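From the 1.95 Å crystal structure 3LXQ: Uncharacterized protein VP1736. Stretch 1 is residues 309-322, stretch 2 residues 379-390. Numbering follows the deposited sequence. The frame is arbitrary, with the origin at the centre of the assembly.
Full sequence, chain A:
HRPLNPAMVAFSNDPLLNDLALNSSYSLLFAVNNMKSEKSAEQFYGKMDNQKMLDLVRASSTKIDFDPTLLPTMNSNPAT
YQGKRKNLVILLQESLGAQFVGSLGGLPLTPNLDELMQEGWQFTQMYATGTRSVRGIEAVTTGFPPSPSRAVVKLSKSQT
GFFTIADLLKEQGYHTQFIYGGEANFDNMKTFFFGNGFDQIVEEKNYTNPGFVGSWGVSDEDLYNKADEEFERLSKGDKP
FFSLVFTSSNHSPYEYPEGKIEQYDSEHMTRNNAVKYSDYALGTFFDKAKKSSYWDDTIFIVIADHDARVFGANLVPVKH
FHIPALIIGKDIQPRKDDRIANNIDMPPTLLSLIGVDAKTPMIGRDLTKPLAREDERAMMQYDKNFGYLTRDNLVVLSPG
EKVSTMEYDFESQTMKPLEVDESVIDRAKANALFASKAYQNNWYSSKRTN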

# COMPACT_ATOMS: atom_id res chain seq x y z
N ARG A 309 3.93 -14.49 -1.96
CA ARG A 309 4.35 -14.76 -3.33
C ARG A 309 3.82 -16.10 -3.88
O ARG A 309 3.79 -17.10 -3.19
CB ARG A 309 5.88 -14.77 -3.38
CG ARG A 309 6.49 -14.36 -4.71
CD ARG A 309 7.11 -12.97 -4.61
NE ARG A 309 8.16 -12.80 -5.62
CZ ARG A 309 9.46 -12.68 -5.37
NH1 ARG A 309 9.92 -12.69 -4.11
NH2 ARG A 309 10.31 -12.54 -6.37
N VAL A 310 3.37 -16.09 -5.13
CA VAL A 310 3.16 -17.31 -5.88
C VAL A 310 4.15 -17.27 -7.05
O VAL A 310 4.48 -16.18 -7.55
CB VAL A 310 1.69 -17.49 -6.33
CG1 VAL A 310 1.31 -16.50 -7.44
CG2 VAL A 310 1.43 -18.93 -6.79
N PHE A 311 4.64 -18.44 -7.46
CA PHE A 311 5.68 -18.57 -8.49
C PHE A 311 5.19 -19.36 -9.70
O PHE A 311 4.39 -20.29 -9.57
CB PHE A 311 6.93 -19.25 -7.90
CG PHE A 311 7.60 -18.45 -6.83
CD1 PHE A 311 8.55 -17.49 -7.15
CD2 PHE A 311 7.26 -18.65 -5.48
CE1 PHE A 311 9.16 -16.74 -6.15
CE2 PHE A 311 7.87 -17.90 -4.48
CZ PHE A 311 8.82 -16.94 -4.81
N GLY A 312 5.70 -18.99 -10.87
CA GLY A 312 5.36 -19.67 -12.12
C GLY A 312 3.87 -19.65 -12.41
O GLY A 312 3.31 -20.63 -12.93
N ALA A 313 3.22 -18.55 -12.05
CA ALA A 313 1.82 -18.33 -12.39
C ALA A 313 1.75 -17.81 -13.83
O ALA A 313 2.71 -17.21 -14.34
CB ALA A 313 1.18 -17.33 -11.43
N ASN A 314 0.63 -18.06 -14.49
CA ASN A 314 0.45 -17.54 -15.82
C ASN A 314 -0.26 -16.21 -15.82
O ASN A 314 -1.16 -15.96 -14.99
CB ASN A 314 -0.27 -18.54 -16.73
CG ASN A 314 0.36 -18.62 -18.11
OD1 ASN A 314 -0.20 -19.23 -19.03
ND2 ASN A 314 1.54 -18.01 -18.26
N LEU A 315 0.17 -15.35 -16.75
CA LEU A 315 -0.36 -14.00 -16.95
C LEU A 315 -0.35 -13.19 -15.65
O LEU A 315 0.72 -12.98 -15.06
CB LEU A 315 -1.73 -14.04 -17.65
CG LEU A 315 -1.71 -14.54 -19.10
CD1 LEU A 315 -3.11 -14.87 -19.61
CD2 LEU A 315 -0.99 -13.56 -20.04
N VAL A 316 -1.51 -12.72 -15.20
CA VAL A 316 -1.59 -12.05 -13.89
C VAL A 316 -2.58 -12.76 -12.96
O VAL A 316 -3.79 -12.72 -13.18
CB VAL A 316 -1.91 -10.54 -14.01
CG1 VAL A 316 -1.99 -9.90 -12.62
CG2 VAL A 316 -0.84 -9.84 -14.83
N PRO A 317 -2.05 -13.40 -11.90
CA PRO A 317 -2.90 -14.11 -10.93
C PRO A 317 -3.58 -13.15 -9.94
O PRO A 317 -3.11 -12.94 -8.83
CB PRO A 317 -1.91 -15.05 -10.22
CG PRO A 317 -0.59 -14.33 -10.31
CD PRO A 317 -0.61 -13.57 -11.61
N VAL A 318 -4.71 -12.61 -10.38
CA VAL A 318 -5.45 -11.54 -9.68
C VAL A 318 -5.65 -11.78 -8.19
O VAL A 318 -5.39 -10.88 -7.37
CB VAL A 318 -6.82 -11.28 -10.38
CG1 VAL A 318 -7.67 -10.27 -9.62
CG2 VAL A 318 -6.61 -10.83 -11.83
N LYS A 319 -6.08 -13.00 -7.85
CA LYS A 319 -6.36 -13.42 -6.48
C LYS A 319 -5.17 -13.15 -5.57
O LYS A 319 -5.33 -12.81 -4.40
CB LYS A 319 -6.72 -14.92 -6.44
N HIS A 320 -3.97 -13.27 -6.14
CA HIS A 320 -2.74 -13.09 -5.38
C HIS A 320 -2.21 -11.66 -5.31
O HIS A 320 -1.09 -11.43 -4.88
CB HIS A 320 -1.67 -14.05 -5.87
CG HIS A 320 -1.99 -15.48 -5.57
ND1 HIS A 320 -1.78 -16.04 -4.33
CD2 HIS A 320 -2.54 -16.45 -6.34
CE1 HIS A 320 -2.17 -17.31 -4.36
NE2 HIS A 320 -2.62 -17.58 -5.57
N PHE A 321 -3.03 -10.71 -5.73
CA PHE A 321 -2.78 -9.29 -5.45
C PHE A 321 -3.83 -8.78 -4.47
O PHE A 321 -3.76 -7.63 -3.99
CB PHE A 321 -2.79 -8.49 -6.76
CG PHE A 321 -1.61 -8.78 -7.65
CD1 PHE A 321 -1.59 -9.90 -8.48
CD2 PHE A 321 -0.50 -7.94 -7.64
CE1 PHE A 321 -0.49 -10.18 -9.29
CE2 PHE A 321 0.59 -8.21 -8.45
CZ PHE A 321 0.59 -9.33 -9.28
N HIS A 322 -4.80 -9.64 -4.17
CA HIS A 322 -5.91 -9.29 -3.30
C HIS A 322 -5.46 -9.23 -1.84
O HIS A 322 -4.85 -10.16 -1.32
CB HIS A 322 -7.08 -10.25 -3.54
CG HIS A 322 -8.36 -9.84 -2.88
ND1 HIS A 322 -9.31 -10.75 -2.48
CD2 HIS A 322 -8.85 -8.62 -2.54
CE1 HIS A 322 -10.33 -10.12 -1.94
NE2 HIS A 322 -10.07 -8.82 -1.95
N MSE A 379 -4.58 -1.82 -10.93
CA MSE A 379 -3.40 -2.17 -11.71
C MSE A 379 -2.58 -3.18 -10.92
O MSE A 379 -2.37 -3.01 -9.73
CB MSE A 379 -2.53 -0.93 -11.95
CG MSE A 379 -3.30 0.30 -12.37
SE MSE A 379 -1.96 1.64 -12.84
CE MSE A 379 -2.96 3.26 -12.30
N MSE A 380 -2.11 -4.22 -11.59
CA MSE A 380 -1.20 -5.14 -10.92
C MSE A 380 -0.09 -5.69 -11.82
O MSE A 380 -0.29 -6.00 -13.00
CB MSE A 380 -1.95 -6.21 -10.11
CG MSE A 380 -2.95 -7.02 -10.85
SE MSE A 380 -4.57 -7.46 -9.83
CE MSE A 380 -5.77 -6.84 -11.23
N GLN A 381 1.12 -5.71 -11.25
CA GLN A 381 2.31 -6.13 -11.96
C GLN A 381 2.80 -7.42 -11.36
O GLN A 381 3.15 -7.47 -10.18
CB GLN A 381 3.42 -5.08 -11.83
CG GLN A 381 4.62 -5.32 -12.73
CD GLN A 381 4.44 -4.73 -14.12
OE1 GLN A 381 3.93 -3.61 -14.26
NE2 GLN A 381 4.87 -5.46 -15.15
N TYR A 382 2.81 -8.47 -12.19
CA TYR A 382 3.36 -9.75 -11.81
C TYR A 382 4.63 -9.99 -12.63
O TYR A 382 4.57 -10.47 -13.77
CB TYR A 382 2.34 -10.88 -12.03
CG TYR A 382 2.84 -12.25 -11.63
CD1 TYR A 382 2.98 -12.59 -10.28
CD2 TYR A 382 3.19 -13.20 -12.59
CE1 TYR A 382 3.45 -13.83 -9.89
CE2 TYR A 382 3.67 -14.45 -12.21
CZ TYR A 382 3.79 -14.75 -10.86
OH TYR A 382 4.25 -15.97 -10.45
N ASP A 383 5.78 -9.62 -12.05
CA ASP A 383 7.07 -9.65 -12.77
C ASP A 383 7.02 -8.78 -14.04
O ASP A 383 6.91 -7.55 -13.96
CB ASP A 383 7.50 -11.10 -13.08
CG ASP A 383 7.76 -11.91 -11.81
OD1 ASP A 383 8.16 -11.32 -10.79
OD2 ASP A 383 7.58 -13.16 -11.84
N LYS A 384 7.07 -9.42 -15.21
CA LYS A 384 7.06 -8.72 -16.49
C LYS A 384 5.64 -8.47 -17.03
O LYS A 384 5.46 -7.79 -18.04
CB LYS A 384 7.89 -9.51 -17.52
N ASN A 385 4.63 -9.03 -16.36
CA ASN A 385 3.24 -8.87 -16.81
C ASN A 385 2.49 -7.77 -16.06
O ASN A 385 2.61 -7.65 -14.85
CB ASN A 385 2.50 -10.19 -16.69
CG ASN A 385 3.12 -11.28 -17.54
OD1 ASN A 385 3.89 -11.01 -18.46
ND2 ASN A 385 2.78 -12.52 -17.24
N PHE A 386 1.73 -6.97 -16.80
CA PHE A 386 0.91 -5.90 -16.23
C PHE A 386 -0.55 -6.19 -16.48
O PHE A 386 -0.96 -6.48 -17.62
CB PHE A 386 1.28 -4.54 -16.83
CG PHE A 386 0.41 -3.39 -16.33
CD1 PHE A 386 -0.76 -3.03 -17.02
CD2 PHE A 386 0.78 -2.65 -15.20
CE1 PHE A 386 -1.55 -1.94 -16.56
CE2 PHE A 386 -0.00 -1.58 -14.75
CZ PHE A 386 -1.17 -1.23 -15.42
N GLY A 387 -1.34 -6.09 -15.42
CA GLY A 387 -2.78 -6.31 -15.49
C GLY A 387 -3.59 -5.10 -15.09
O GLY A 387 -3.23 -4.37 -14.15
N TYR A 388 -4.68 -4.87 -15.81
CA TYR A 388 -5.62 -3.79 -15.52
C TYR A 388 -7.01 -4.38 -15.34
O TYR A 388 -7.65 -4.85 -16.30
CB TYR A 388 -5.59 -2.73 -16.63
CG TYR A 388 -6.11 -1.35 -16.22
CD1 TYR A 388 -5.26 -0.40 -15.65
CD2 TYR A 388 -7.46 -1.01 -16.41
CE1 TYR A 388 -5.74 0.88 -15.28
CE2 TYR A 388 -7.94 0.23 -16.04
CZ TYR A 388 -7.08 1.17 -15.48
OH TYR A 388 -7.58 2.39 -15.13
N LEU A 389 -7.44 -4.42 -14.09
CA LEU A 389 -8.73 -4.96 -13.69
C LEU A 389 -9.76 -3.84 -13.52
O LEU A 389 -9.50 -2.84 -12.82
CB LEU A 389 -8.60 -5.76 -12.38
CG LEU A 389 -9.87 -6.41 -11.81
CD1 LEU A 389 -10.34 -7.63 -12.63
CD2 LEU A 389 -9.71 -6.79 -10.33
N THR A 390 -10.90 -3.99 -14.19
CA THR A 390 -12.07 -3.13 -13.98
C THR A 390 -13.30 -4.02 -13.75
O THR A 390 -13.21 -5.24 -13.82
CB THR A 390 -12.34 -2.19 -15.19
OG1 THR A 390 -13.02 -2.92 -16.21
CG2 THR A 390 -11.04 -1.62 -15.76

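The phenolic oxygen of Tyr382 is the pivot of this contact, acting as donor and acceptor to two backbone groups of the same loop. It donates to the carbonyl of Val310, with Tyr382 OH and Val310 O 2.9 Å apart, and it accepts from the amide of Ala313, whose N lies 3.2 Å from Tyr382 OH with an N-H...acceptor angle of 164°. The amide of Gly312 is also near, its N 3.4 Å from Tyr382 OH, but its angle is too poor for a hydrogen bond. One side chain thus ties together two points three residues apart in a segment that has no regular secondary structure of its own.

The strand ending at Tyr382 and the one beginning at Asn385 form a hairpin closed by a type II' turn from Tyr382 to Asn385, and the pairing is documented by Gly387 N to Met380 O (2.6 Å) and Tyr382 N to Asn385 O (2.8 Å). The CA-to-CB bonds of Met380, Tyr382, Asn385 and Leu389 point toward stretch 1, while those of Gln381 and Phe386 point away. Stretch 1 adds no backbone-to-backbone hydrogen bond to this hairpin; it is mostly loop, with a short 3-10 segment at 318-319. Its backbone O and N atoms bond to hairpin side chains, while its own side chains supply apolar contacts.

A third polar link crosses at the turn. Asn385 ND2 donates to Leu315 O at 3.0 Å, nearly linear at 175°. The Leu315 amide N, by contrast, is buried without a partner in the model.

Pro317 covers one face of the Tyr382 ring: its CD is 4.0 Å from the ring centroid and 21° off the normal, a CH-pi contact. Val316, with chi1 at 180°, sets its two methyls against the hairpin surface, CG1 lying 3.5 Å from Met380 CG and CG2 3.8 Å from Gly387 N. The absence of a side chain at Gly387 matters here, since an ideal CB would sit a tight 3.3 Å from Val316 CG2.

The Phe321 ring receives Met380, a selenomethionine, over one face: Met380 CB is 3.6 Å from the centroid and 22° off the normal. The selenium approaches obliquely, with Met380 SE 4.6 Å from that centroid. At the ring edge, Phe321 CZ meets Tyr382 CB at 3.6 Å and Phe321 CE2 lies 3.2 Å from Gln381 O. Val318 extends the apolar patch, its CG2 4.1 Å from Met380 CE and its CG1 4.1 Å from Leu389 CD2. Together the stretches bury 628 Å².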